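Transcriptional regulator (LacI family) (Clostridium acetobutylicum ATCC 824, PDB 3G85) probably acts as a DNA-binding transcription factor of the LacI family, with a periplasmic-binding-protein-like region of the kind that senses small effectors in its relatives. Local coordinates at residues P51-T54 with D55-H58; L82-L85 with N86-L90. All coordinates share one frame; numbering follows the deposited sequence.

Contact 1: residues P51-T54 with D55-H58; sequences PYKT and DCLH
Tyr-52, the last residue of strand 46-52, lays its ring against Leu-57. Its CG stands between the backbone N and the carbonyl carbon (chi1 70°), which swings the ring over the start of the 3-10 segment. Leu-57 CD1 then sits over one face, 4.2 Å from the centroid of the Tyr-52 ring, in a CH-pi contact. Tyr-52 CE2 meets Leu-57 CB at 3.7 Å, and Leu-57 N, close to the same ring, is hydrogen-bonded to Asp-81. Both side chains are buried, as suits a flat aromatic and a branched aliphatic beside strand 13-19. From Lys-53 the chain makes a type II beta turn ending at Cys-56, the reversal that leaves the edge strand of the parallel sheet. Its bond runs from Cys-56 N to Lys-53 O, 2.9 Å, bent to 140° at the hydrogen. Lys-53 CB touches Cys-56 SG at 3.9 Å, while the ammonium leads away, as suits a lysine. Thr-54 takes the first corner, its N bonded to Ser-20 OG. Its CG2 lies 3.9 Å from Asp-55 CG, the two side chains pointing the same way. Asp-55 accepts the positive phi (72°) of the second corner, and its OD1 is hydrogen-bonded to Ser-78 OG.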
loop_
_atom_site.group_PDB
_atom_site.type_symbol
_atom_site.label_atom_id
_atom_site.label_comp_id
_atom_site.label_asym_id
_atom_site.label_seq_id
_atom_site.Cartn_x
_atom_site.Cartn_y
_atom_site.Cartn_z
ATOM N N PRO A 51 -6.392 -8.814 -14.630
ATOM C CA PRO A 51 -6.455 -7.350 -14.729
ATOM C C PRO A 51 -7.878 -6.971 -15.132
ATOM O O PRO A 51 -8.469 -7.629 -16.009
ATOM C CB PRO A 51 -5.477 -7.044 -15.876
ATOM C CG PRO A 51 -4.561 -8.214 -15.949
ATOM C CD PRO A 51 -5.459 -9.390 -15.627
ATOM N N TYR A 52 -8.451 -5.988 -14.476
ATOM C CA TYR A 52 -9.719 -5.435 -14.904
ATOM C C TYR A 52 -9.709 -3.930 -14.738
ATOM O O TYR A 52 -8.924 -3.372 -13.974
ATOM C CB TYR A 52 -10.858 -6.076 -14.106
ATOM C CG TYR A 52 -10.884 -5.661 -12.661
ATOM C CD1 TYR A 52 -10.090 -6.319 -11.716
ATOM C CD2 TYR A 52 -11.735 -4.635 -12.217
ATOM C CE1 TYR A 52 -10.114 -5.915 -10.364
ATOM C CE2 TYR A 52 -11.753 -4.233 -10.889
ATOM C CZ TYR A 52 -10.948 -4.891 -9.960
ATOM O OH TYR A 52 -10.965 -4.527 -8.610
ATOM N N LYS A 53 -10.592 -3.254 -15.463
ATOM C CA LYS A 53 -10.629 -1.807 -15.438
ATOM C C LYS A 53 -11.289 -1.305 -14.160
ATOM O O LYS A 53 -12.242 -1.898 -13.695
ATOM C CB LYS A 53 -11.373 -1.323 -16.697
ATOM C CG LYS A 53 -11.443 0.158 -16.911
ATOM C CD LYS A 53 -12.064 0.370 -18.324
ATOM C CE LYS A 53 -12.716 1.735 -18.498
ATOM N NZ LYS A 53 -11.847 2.852 -17.989
ATOM N N THR A 54 -10.753 -0.235 -13.576
ATOM C CA THR A 54 -11.340 0.370 -12.375
ATOM C C THR A 54 -12.874 0.414 -12.474
ATOM O O THR A 54 -13.413 0.777 -13.517
ATOM C CB THR A 54 -10.827 1.819 -12.192
ATOM O OG1 THR A 54 -9.397 1.800 -12.078
ATOM C CG2 THR A 54 -11.429 2.460 -10.950
ATOM N N ASP A 55 -13.561 0.029 -11.402
ATOM C CA ASP A 55 -15.033 0.035 -11.350
ATOM C C ASP A 55 -15.736 -1.035 -12.182
ATOM O O ASP A 55 -16.980 -1.025 -12.292
ATOM C CB ASP A 55 -15.602 1.435 -11.666
ATOM C CG ASP A 55 -15.302 2.455 -10.573
ATOM O OD1 ASP A 55 -15.100 2.077 -9.388
ATOM O OD2 ASP A 55 -15.272 3.653 -10.890
ATOM N N CYS A 56 -14.982 -1.975 -12.757
ATOM C CA CYS A 56 -15.608 -2.980 -13.588
ATOM C C CYS A 56 -15.591 -4.390 -12.989
ATOM O O CYS A 56 -15.854 -5.353 -13.692
ATOM C CB CYS A 56 -14.974 -2.993 -14.976
ATOM S SG CYS A 56 -15.174 -1.423 -15.856
ATOM N N LEU A 57 -15.330 -4.509 -11.694
ATOM C CA LEU A 57 -15.217 -5.838 -11.100
ATOM C C LEU A 57 -16.535 -6.574 -11.291
ATOM O O LEU A 57 -16.548 -7.748 -11.662
ATOM C CB LEU A 57 -14.861 -5.782 -9.613
ATOM C CG LEU A 57 -14.719 -7.172 -8.952
ATOM C CD1 LEU A 57 -13.639 -7.994 -9.606
ATOM C CD2 LEU A 57 -14.466 -7.017 -7.437
ATOM N N HIS A 58 -17.630 -5.850 -11.096
ATOM C CA HIS A 58 -18.972 -6.420 -11.224
ATOM C C HIS A 58 -19.270 -7.136 -12.548
ATOM O O HIS A 58 -20.096 -8.035 -12.572
ATOM C CB HIS A 58 -20.044 -5.363 -10.879
ATOM C CG HIS A 58 -20.219 -4.309 -11.920
ATOM N ND1 HIS A 58 -19.459 -3.157 -11.951
ATOM C CD2 HIS A 58 -21.073 -4.230 -12.967
ATOM C CE1 HIS A 58 -19.853 -2.407 -12.969
ATOM N NE2 HIS A 58 -20.823 -3.041 -13.610
#

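Contact 2: residues L82-L85 with N86-L90; sequences LEYL and NKASL
The ring of Tyr-84 carries Ala-88 CB on one face, 4.2 Å above its plane and offset toward the rim, with Tyr-84 CZ as the nearest ring carbon. A methyl group is small enough to fit under the ring just where Ala-88 leaves helical geometry. The phenol oxygen reaches farther along the chain, Tyr-84 OH lying 4.2 Å from Leu-90 CD2. The other flat group, the amide of Asn-86, lies beside Leu-82: Asn-86 OD1 is 3.7 Å from Leu-82 CD1, and the two side chains run aslant to each other. With its CG beside the backbone N (chi1 -81°), Asn-86 folds the amide back toward the preceding turn, and its amide carbon packs near Leu-82 O. That carbonyl takes the backbone bond from Asn-86 N, 2.7 Å and fairly straight at 156°. The next bond, Lys-87 N to Glu-83 O, is stretched to 3.3 Å, and Ala-88 N makes weak bonds to both Tyr-84 O and Leu-85 O. Lys-87 bends at chi2 and chi4, curling back to put NZ 4.6 Å from Glu-83 OE2, beyond a salt bridge but probably mildly favourable on an exposed surface. Leu-85 CD2 and Leu-90 CD1 meet at 3.7 Å, their side chains crossing at about a right angle. Lys-103 NZ is hydrogen-bonded to the carbonyls of Leu-85, Asn-86 and Ala-88, gathering the C-terminal end of the helix. Within the beta-alpha-beta unit of strand 71-74, helix 79-87 and strand 94-97, Leu-82 and Leu-85 face that last strand through Leu-96, and Leu-85 also reaches Ile-94.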
loop_
_atom_site.group_PDB
_atom_site.type_symbol
_atom_site.label_atom_id
_atom_site.label_comp_id
_atom_site.label_asym_id
_atom_site.label_seq_id
_atom_site.Cartn_x
_atom_site.Cartn_y
_atom_site.Cartn_z
ATOM N N LEU A 82 -17.366 -2.453 -4.489
ATOM C CA LEU A 82 -17.631 -2.947 -3.144
ATOM C C LEU A 82 -19.118 -2.929 -2.835
ATOM O O LEU A 82 -19.638 -3.873 -2.250
ATOM C CB LEU A 82 -16.811 -2.165 -2.099
ATOM C CG LEU A 82 -16.931 -2.656 -0.645
ATOM C CD1 LEU A 82 -16.758 -4.148 -0.496
ATOM C CD2 LEU A 82 -15.934 -1.926 0.260
ATOM N N GLU A 83 -19.803 -1.866 -3.252
ATOM C CA GLU A 83 -21.264 -1.809 -3.124
ATOM C C GLU A 83 -21.938 -2.988 -3.840
ATOM O O GLU A 83 -22.854 -3.600 -3.283
ATOM C CB GLU A 83 -21.826 -0.462 -3.607
ATOM C CG GLU A 83 -23.322 -0.523 -3.920
ATOM C CD GLU A 83 -24.030 0.771 -3.727
ATOM O OE1 GLU A 83 -23.370 1.781 -3.415
ATOM O OE2 GLU A 83 -25.273 0.778 -3.894
ATOM N N TYR A 84 -21.463 -3.324 -5.044
ATOM C CA TYR A 84 -21.947 -4.496 -5.760
ATOM C C TYR A 84 -21.690 -5.795 -4.988
ATOM O O TYR A 84 -22.582 -6.663 -4.894
ATOM C CB TYR A 84 -21.336 -4.610 -7.162
ATOM C CG TYR A 84 -21.657 -5.944 -7.800
ATOM C CD1 TYR A 84 -22.904 -6.174 -8.375
ATOM C CD2 TYR A 84 -20.722 -6.990 -7.802
ATOM C CE1 TYR A 84 -23.225 -7.414 -8.945
ATOM C CE2 TYR A 84 -21.022 -8.226 -8.360
ATOM C CZ TYR A 84 -22.284 -8.436 -8.931
ATOM O OH TYR A 84 -22.610 -9.664 -9.487
ATOM N N LEU A 85 -20.475 -5.949 -4.464
ATOM C CA LEU A 85 -20.164 -7.131 -3.654
ATOM C C LEU A 85 -21.001 -7.190 -2.370
ATOM O O LEU A 85 -21.438 -8.266 -1.961
ATOM C CB LEU A 85 -18.686 -7.192 -3.279
ATOM C CG LEU A 85 -17.608 -7.731 -4.208
ATOM C CD1 LEU A 85 -16.509 -8.285 -3.323
ATOM C CD2 LEU A 85 -18.082 -8.787 -5.153
ATOM N N ASN A 86 -21.195 -6.034 -1.738
ATOM C CA ASN A 86 -21.966 -5.952 -0.501
ATOM C C ASN A 86 -23.392 -6.458 -0.620
ATOM O O ASN A 86 -23.931 -6.992 0.353
ATOM C CB ASN A 86 -21.970 -4.531 0.047
ATOM C CG ASN A 86 -20.710 -4.208 0.807
ATOM O OD1 ASN A 86 -19.936 -5.109 1.132
ATOM N ND2 ASN A 86 -20.487 -2.918 1.085
ATOM N N LYS A 87 -23.989 -6.293 -1.800
ATOM C CA LYS A 87 -25.390 -6.677 -2.034
ATOM C C LYS A 87 -25.523 -8.026 -2.742
ATOM O O LYS A 87 -26.586 -8.651 -2.713
ATOM C CB LYS A 87 -26.140 -5.575 -2.804
ATOM C CG LYS A 87 -25.951 -4.130 -2.259
ATOM C CD LYS A 87 -26.164 -4.015 -0.736
ATOM C CE LYS A 87 -26.089 -2.547 -0.246
ATOM N NZ LYS A 87 -24.702 -1.943 -0.272
ATOM N N ALA A 88 -24.433 -8.486 -3.352
ATOM C CA ALA A 88 -24.412 -9.757 -4.086
ATOM C C ALA A 88 -24.370 -10.961 -3.153
ATOM O O ALA A 88 -23.822 -10.897 -2.045
ATOM C CB ALA A 88 -23.206 -9.805 -5.047
ATOM N N SER A 89 -24.932 -12.071 -3.618
ATOM C CA SER A 89 -24.737 -13.340 -2.937
ATOM C C SER A 89 -23.979 -14.266 -3.865
ATOM O O SER A 89 -24.584 -14.985 -4.677
ATOM C CB SER A 89 -26.070 -13.964 -2.516
ATOM O OG SER A 89 -26.689 -13.173 -1.515
ATOM N N LEU A 90 -22.653 -14.267 -3.714
ATOM C CA LEU A 90 -21.761 -14.964 -4.637
ATOM C C LEU A 90 -21.368 -16.375 -4.212
ATOM O O LEU A 90 -21.453 -16.736 -3.035
ATOM C CB LEU A 90 -20.528 -14.101 -4.932
ATOM C CG LEU A 90 -20.818 -12.742 -5.589
ATOM C CD1 LEU A 90 -19.516 -12.091 -5.920
ATOM C CD2 LEU A 90 -21.678 -12.870 -6.869
#

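How the contacts relate
Contact 1 closes before contact 2 opens along the chain, and their centres are about 14 Å apart on the same side of the chain's centre. They meet directly where His-58 CB packs against Tyr-84 CG at 3.5 Å, so the start of the 3-10 segment rests on helix 79-87. The first turn of that helix adds further contacts: Asp-81 also takes a weak hydrogen bond from His-58 N, while the rings of His-58 and Tyr-80 meet with their planes at about 65°. Both contacts belong to the part of the chain built on the parallel sheet, contact 1 leaving its edge strand 46-52 and contact 2 ending the helix that leads from strand 71-74 to strand 94-97.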